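Local atomic coordinates of methyl-accepting chemotaxis protein (Vibrio cholerae, PDB entry 6CEQ), a protein that probably senses oxygen through heme-binding PAS domains and relays the signal as a chemotaxis receptor. Residues E15-L29 / F43-F56. Sequence-based numbering, arbitrary orientation.
With HEM (protoporphyrin IX containing Fe), chain D.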
# COMPACT_ATOMS: atom_id res chain seq x y z
N GLU A 15 1.22 -2.78 13.62
CA GLU A 15 2.65 -2.51 13.68
C GLU A 15 3.27 -2.25 12.31
O GLU A 15 4.50 -2.15 12.21
CB GLU A 15 3.41 -3.65 14.40
CG GLU A 15 3.20 -3.71 15.91
CD GLU A 15 1.79 -4.06 16.34
OE1 GLU A 15 1.15 -4.93 15.70
OE2 GLU A 15 1.31 -3.42 17.30
N GLY A 16 2.46 -2.19 11.24
CA GLY A 16 2.97 -1.84 9.94
C GLY A 16 3.58 -2.98 9.17
O GLY A 16 4.25 -2.72 8.16
N ILE A 17 3.36 -4.22 9.57
CA ILE A 17 3.89 -5.36 8.84
C ILE A 17 2.92 -5.72 7.74
O ILE A 17 1.73 -5.98 8.01
CB ILE A 17 4.15 -6.55 9.76
CG1 ILE A 17 5.12 -6.16 10.88
CG2 ILE A 17 4.71 -7.71 8.94
CD1 ILE A 17 6.45 -5.64 10.38
N ILE A 18 3.40 -5.76 6.50
CA ILE A 18 2.54 -6.09 5.37
C ILE A 18 2.05 -7.52 5.54
O ILE A 18 2.83 -8.43 5.82
CB ILE A 18 3.29 -5.91 4.05
CG1 ILE A 18 3.66 -4.44 3.84
CG2 ILE A 18 2.45 -6.40 2.91
CD1 ILE A 18 4.57 -4.21 2.64
N GLN A 19 0.74 -7.70 5.42
CA GLN A 19 0.12 -9.01 5.61
C GLN A 19 -0.35 -9.66 4.32
O GLN A 19 -0.35 -10.89 4.24
CB GLN A 19 -1.08 -8.89 6.56
CG GLN A 19 -0.74 -8.28 7.91
CD GLN A 19 0.18 -9.17 8.73
OE1 GLN A 19 1.26 -8.74 9.16
NE2 GLN A 19 -0.24 -10.41 8.95
N TYR A 20 -0.75 -8.88 3.32
CA TYR A 20 -1.36 -9.45 2.12
C TYR A 20 -1.32 -8.43 0.99
O TYR A 20 -1.54 -7.24 1.21
CB TYR A 20 -2.82 -9.86 2.40
CG TYR A 20 -3.52 -10.51 1.22
CD1 TYR A 20 -3.26 -11.83 0.90
CD2 TYR A 20 -4.44 -9.81 0.45
CE1 TYR A 20 -3.88 -12.44 -0.18
CE2 TYR A 20 -5.08 -10.42 -0.63
CZ TYR A 20 -4.79 -11.73 -0.93
OH TYR A 20 -5.40 -12.36 -1.99
N LEU A 21 -1.03 -8.92 -0.22
CA LEU A 21 -1.22 -8.19 -1.46
C LEU A 21 -2.13 -9.00 -2.36
O LEU A 21 -1.91 -10.20 -2.53
CB LEU A 21 0.10 -7.93 -2.19
CG LEU A 21 0.93 -6.73 -1.75
CD1 LEU A 21 1.78 -7.09 -0.55
CD2 LEU A 21 1.80 -6.28 -2.90
N ASN A 22 -3.13 -8.35 -2.94
CA ASN A 22 -4.05 -9.08 -3.80
C ASN A 22 -3.41 -9.30 -5.18
O ASN A 22 -2.36 -8.73 -5.49
CB ASN A 22 -5.40 -8.35 -3.86
CG ASN A 22 -5.47 -7.23 -4.89
OD1 ASN A 22 -4.46 -6.63 -5.26
ND2 ASN A 22 -6.69 -6.93 -5.33
N PRO A 23 -3.97 -10.20 -5.99
CA PRO A 23 -3.27 -10.57 -7.24
C PRO A 23 -3.12 -9.41 -8.21
O PRO A 23 -2.08 -9.30 -8.87
CB PRO A 23 -4.16 -11.68 -7.82
CG PRO A 23 -4.85 -12.27 -6.61
CD PRO A 23 -5.12 -11.09 -5.72
N ALA A 24 -4.14 -8.56 -8.33
CA ALA A 24 -4.04 -7.44 -9.25
C ALA A 24 -2.85 -6.56 -8.91
O ALA A 24 -2.08 -6.17 -9.80
CB ALA A 24 -5.34 -6.64 -9.24
N LEU A 25 -2.65 -6.26 -7.62
CA LEU A 25 -1.51 -5.43 -7.24
C LEU A 25 -0.19 -6.17 -7.44
O LEU A 25 0.79 -5.57 -7.88
CB LEU A 25 -1.66 -4.98 -5.79
CG LEU A 25 -0.53 -4.07 -5.31
CD1 LEU A 25 -0.43 -2.84 -6.22
CD2 LEU A 25 -0.80 -3.65 -3.87
N LEU A 26 -0.14 -7.46 -7.12
CA LEU A 26 1.08 -8.23 -7.36
C LEU A 26 1.44 -8.24 -8.83
O LEU A 26 2.61 -8.09 -9.20
CB LEU A 26 0.91 -9.65 -6.84
CG LEU A 26 1.02 -9.78 -5.32
CD1 LEU A 26 0.55 -11.16 -4.84
CD2 LEU A 26 2.45 -9.49 -4.86
N GLN A 27 0.44 -8.43 -9.69
CA GLN A 27 0.67 -8.42 -11.13
C GLN A 27 1.19 -7.07 -11.59
O GLN A 27 2.15 -6.98 -12.37
CB GLN A 27 -0.62 -8.79 -11.86
CG GLN A 27 -0.44 -8.92 -13.36
CD GLN A 27 -1.73 -9.32 -14.07
OE1 GLN A 27 -2.42 -10.25 -13.64
NE2 GLN A 27 -2.07 -8.60 -15.12
N LEU A 28 0.55 -6.00 -11.12
CA LEU A 28 0.98 -4.66 -11.50
C LEU A 28 2.40 -4.39 -11.04
O LEU A 28 3.22 -3.86 -11.81
CB LEU A 28 0.02 -3.63 -10.89
CG LEU A 28 0.45 -2.18 -11.10
CD1 LEU A 28 0.51 -1.84 -12.58
CD2 LEU A 28 -0.50 -1.24 -10.38
N LEU A 29 2.72 -4.73 -9.80
CA LEU A 29 4.06 -4.43 -9.29
C LEU A 29 5.11 -5.27 -9.99
O LEU A 29 6.26 -4.84 -10.12
CB LEU A 29 4.12 -4.65 -7.78
CG LEU A 29 3.20 -3.78 -6.92
CD1 LEU A 29 3.41 -4.07 -5.44
CD2 LEU A 29 3.36 -2.30 -7.23
N PHE A 43 13.83 -4.10 -4.82
CA PHE A 43 12.40 -4.40 -4.77
C PHE A 43 12.06 -5.72 -5.45
O PHE A 43 12.48 -5.99 -6.58
CB PHE A 43 11.62 -3.26 -5.42
CG PHE A 43 10.14 -3.42 -5.35
CD1 PHE A 43 9.43 -2.97 -4.24
CD2 PHE A 43 9.44 -4.00 -6.39
CE1 PHE A 43 8.06 -3.10 -4.18
CE2 PHE A 43 8.07 -4.14 -6.33
CZ PHE A 43 7.37 -3.69 -5.23
N LYS A 44 11.30 -6.56 -4.73
CA LYS A 44 10.68 -7.76 -5.29
C LYS A 44 9.25 -7.85 -4.75
O LYS A 44 9.05 -7.99 -3.54
CB LYS A 44 11.46 -9.03 -4.95
CG LYS A 44 12.92 -9.03 -5.38
CD LYS A 44 13.63 -10.31 -4.94
CE LYS A 44 14.79 -10.65 -5.88
NZ LYS A 44 14.93 -9.68 -7.00
N ALA A 45 8.27 -7.77 -5.66
CA ALA A 45 6.87 -7.70 -5.25
C ALA A 45 6.43 -8.92 -4.44
O ALA A 45 5.66 -8.80 -3.48
CB ALA A 45 5.98 -7.54 -6.48
N ALA A 46 6.91 -10.12 -4.81
CA ALA A 46 6.50 -11.36 -4.14
C ALA A 46 7.11 -11.50 -2.76
O ALA A 46 6.75 -12.44 -2.03
CB ALA A 46 6.89 -12.56 -5.01
N GLU A 47 7.97 -10.55 -2.39
CA GLU A 47 8.78 -10.54 -1.18
C GLU A 47 8.33 -9.47 -0.19
O GLU A 47 8.98 -9.28 0.84
CB GLU A 47 10.23 -10.23 -1.62
CG GLU A 47 10.92 -11.24 -2.57
CD GLU A 47 12.15 -11.91 -1.94
OE1 GLU A 47 12.83 -11.23 -1.10
OE2 GLU A 47 12.48 -13.07 -2.28
N LEU A 48 7.19 -8.81 -0.45
CA LEU A 48 6.75 -7.68 0.36
C LEU A 48 6.07 -8.10 1.66
O LEU A 48 6.18 -7.42 2.68
CB LEU A 48 5.79 -6.81 -0.45
CG LEU A 48 6.37 -6.03 -1.62
CD1 LEU A 48 5.26 -5.29 -2.35
CD2 LEU A 48 7.43 -5.05 -1.14
N VAL A 49 5.36 -9.23 1.63
CA VAL A 49 4.65 -9.70 2.81
C VAL A 49 5.67 -9.98 3.91
O VAL A 49 6.74 -10.55 3.67
CB VAL A 49 3.81 -10.93 2.47
CG1 VAL A 49 3.30 -11.61 3.74
CG2 VAL A 49 2.63 -10.54 1.57
N GLY A 50 5.37 -9.50 5.12
CA GLY A 50 6.27 -9.64 6.24
C GLY A 50 7.23 -8.49 6.41
O GLY A 50 7.88 -8.40 7.46
N LYS A 51 7.36 -7.63 5.41
CA LYS A 51 8.19 -6.45 5.54
C LYS A 51 7.42 -5.32 6.22
O LYS A 51 6.19 -5.27 6.19
CB LYS A 51 8.69 -5.99 4.17
CG LYS A 51 9.80 -6.90 3.66
CD LYS A 51 10.57 -6.32 2.50
CE LYS A 51 11.81 -7.16 2.22
NZ LYS A 51 11.46 -8.61 2.21
N ASN A 52 8.16 -4.45 6.89
CA ASN A 52 7.56 -3.28 7.50
C ASN A 52 7.42 -2.15 6.49
O ASN A 52 8.35 -1.85 5.74
CB ASN A 52 8.38 -2.81 8.69
CG ASN A 52 7.61 -1.85 9.57
OD1 ASN A 52 7.29 -0.74 9.15
ND2 ASN A 52 7.30 -2.28 10.77
N ILE A 53 6.25 -1.49 6.48
CA ILE A 53 6.00 -0.44 5.50
C ILE A 53 6.95 0.73 5.66
O ILE A 53 7.18 1.48 4.70
CB ILE A 53 4.54 0.05 5.60
CG1 ILE A 53 4.29 0.73 6.95
CG2 ILE A 53 3.57 -1.11 5.42
CD1 ILE A 53 2.88 1.35 7.09
N ASP A 54 7.56 0.89 6.85
CA ASP A 54 8.47 2.00 7.09
C ASP A 54 9.60 2.03 6.07
O ASP A 54 10.09 3.11 5.71
CB ASP A 54 9.07 1.90 8.50
CG ASP A 54 8.06 2.12 9.61
OD1 ASP A 54 6.92 2.56 9.33
OD2 ASP A 54 8.40 1.82 10.77
N ILE A 55 9.99 0.86 5.56
CA ILE A 55 11.11 0.76 4.63
C ILE A 55 10.86 1.57 3.37
O ILE A 55 11.80 2.14 2.79
CB ILE A 55 11.36 -0.72 4.30
CG1 ILE A 55 11.89 -1.47 5.53
CG2 ILE A 55 12.29 -0.89 3.10
CD1 ILE A 55 11.89 -2.98 5.35
N PHE A 56 9.60 1.71 2.97
CA PHE A 56 9.26 2.31 1.69
C PHE A 56 8.84 3.76 1.80
O PHE A 56 8.56 4.40 0.78
CB PHE A 56 8.15 1.50 1.02
CG PHE A 56 8.47 0.04 0.88
CD1 PHE A 56 9.32 -0.39 -0.11
CD2 PHE A 56 7.96 -0.88 1.78
CE1 PHE A 56 9.63 -1.73 -0.24
CE2 PHE A 56 8.27 -2.21 1.66
CZ PHE A 56 9.11 -2.63 0.65
CHA HEM D . 2.37 6.79 0.50
CHB HEM D . 0.62 3.67 3.77
CHC HEM D . 2.76 0.10 1.22
CHD HEM D . 5.73 3.47 -0.60
C1A HEM D . 1.61 6.22 1.50
C2A HEM D . 0.53 6.86 2.16
C3A HEM D . 0.04 5.99 3.08
C4A HEM D . 0.80 4.81 3.01
CMA HEM D . -1.12 6.24 4.01
CAA HEM D . 0.02 8.25 1.88
CBA HEM D . 0.96 9.27 2.52
CGA HEM D . 0.54 10.66 2.10
O1A HEM D . 0.00 10.84 0.99
O2A HEM D . 0.74 11.62 2.87
C1B HEM D . 1.01 2.42 3.29
C2B HEM D . 0.50 1.20 3.81
C3B HEM D . 1.08 0.18 3.11
C4B HEM D . 1.98 0.82 2.13
CMB HEM D . -0.51 1.06 4.93
CAB HEM D . 0.85 -1.26 3.30
CBB HEM D . -0.38 -1.73 3.47
C1C HEM D . 3.80 0.69 0.50
C2C HEM D . 4.72 0.03 -0.32
C3C HEM D . 5.57 1.00 -0.84
C4C HEM D . 5.15 2.25 -0.33
CMC HEM D . 4.78 -1.45 -0.59
CAC HEM D . 6.70 0.76 -1.76
CBC HEM D . 6.59 -0.12 -2.75
C1D HEM D . 4.99 4.65 -0.50
C2D HEM D . 5.39 5.89 -1.18
C3D HEM D . 4.46 6.81 -0.87
C4D HEM D . 3.48 6.13 -0.01
CMD HEM D . 6.61 6.09 -2.04
CAD HEM D . 4.43 8.24 -1.33
CBD HEM D . 5.68 8.96 -0.84
CGD HEM D . 5.77 8.86 0.66
O1D HEM D . 6.71 8.22 1.19
O2D HEM D . 4.92 9.42 1.38
NA HEM D . 1.76 4.97 2.04
NB HEM D . 1.88 2.15 2.30
NC HEM D . 4.07 2.03 0.48
ND HEM D . 3.85 4.86 0.18
FE HEM D . 2.92 3.61 1.20
O HOH W 1 1.29 3.06 -0.69
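One wall of the PAS heme pocket is tied to the sheet where Ile18, opening the outermost strand 18-21, meets the type II turn Leu48–Lys51. Ile18 N donates almost straight to Lys51 O (2.8 Å, 175° at the hydrogen), and Gly50 N returns a bond to Ile18 O. Two residues on, Ile53 N reaches Gly16 O at 2.9 Å; this bond and the one from Ile18 N flank Ile17 and Asn52, a single non-hydrogen-bonded antiparallel bridge. Asn52 has its CG anti to the backbone N (chi1 -165°), which carries the amide past Ile17 CD1 to a weak bond from ND2 to Glu15 O. Asn52 OD1 accepts Asp54 N through an in-plane lone pair, closing an Asx turn that fixes the amide's rotation; Arg64 holds Asp54 in a salt bridge and also bonds to Glu15 O.

In this PAS fold the connection between helices 33-39 and 60-68 lines the heme. Ile18 sets CG1 against Ile53 CG2 (3.7 Å), and that same methyl lies 3.5 Å from the vinyl carbon HEM CAB. Ile55 CG2 lies over the centre of one Phe56 face, HEM CMC toward the rim of the opposite one. Leu48 CD1 lies 3.6 Å from Leu21 CD2 and also touches Leu29 CD1. Leu29 CD1 also meets the edge of the Phe43 ring, whose CE1 touches HEM CBC, while Leu29 CB packs on Ala45 CB at 3.7 Å.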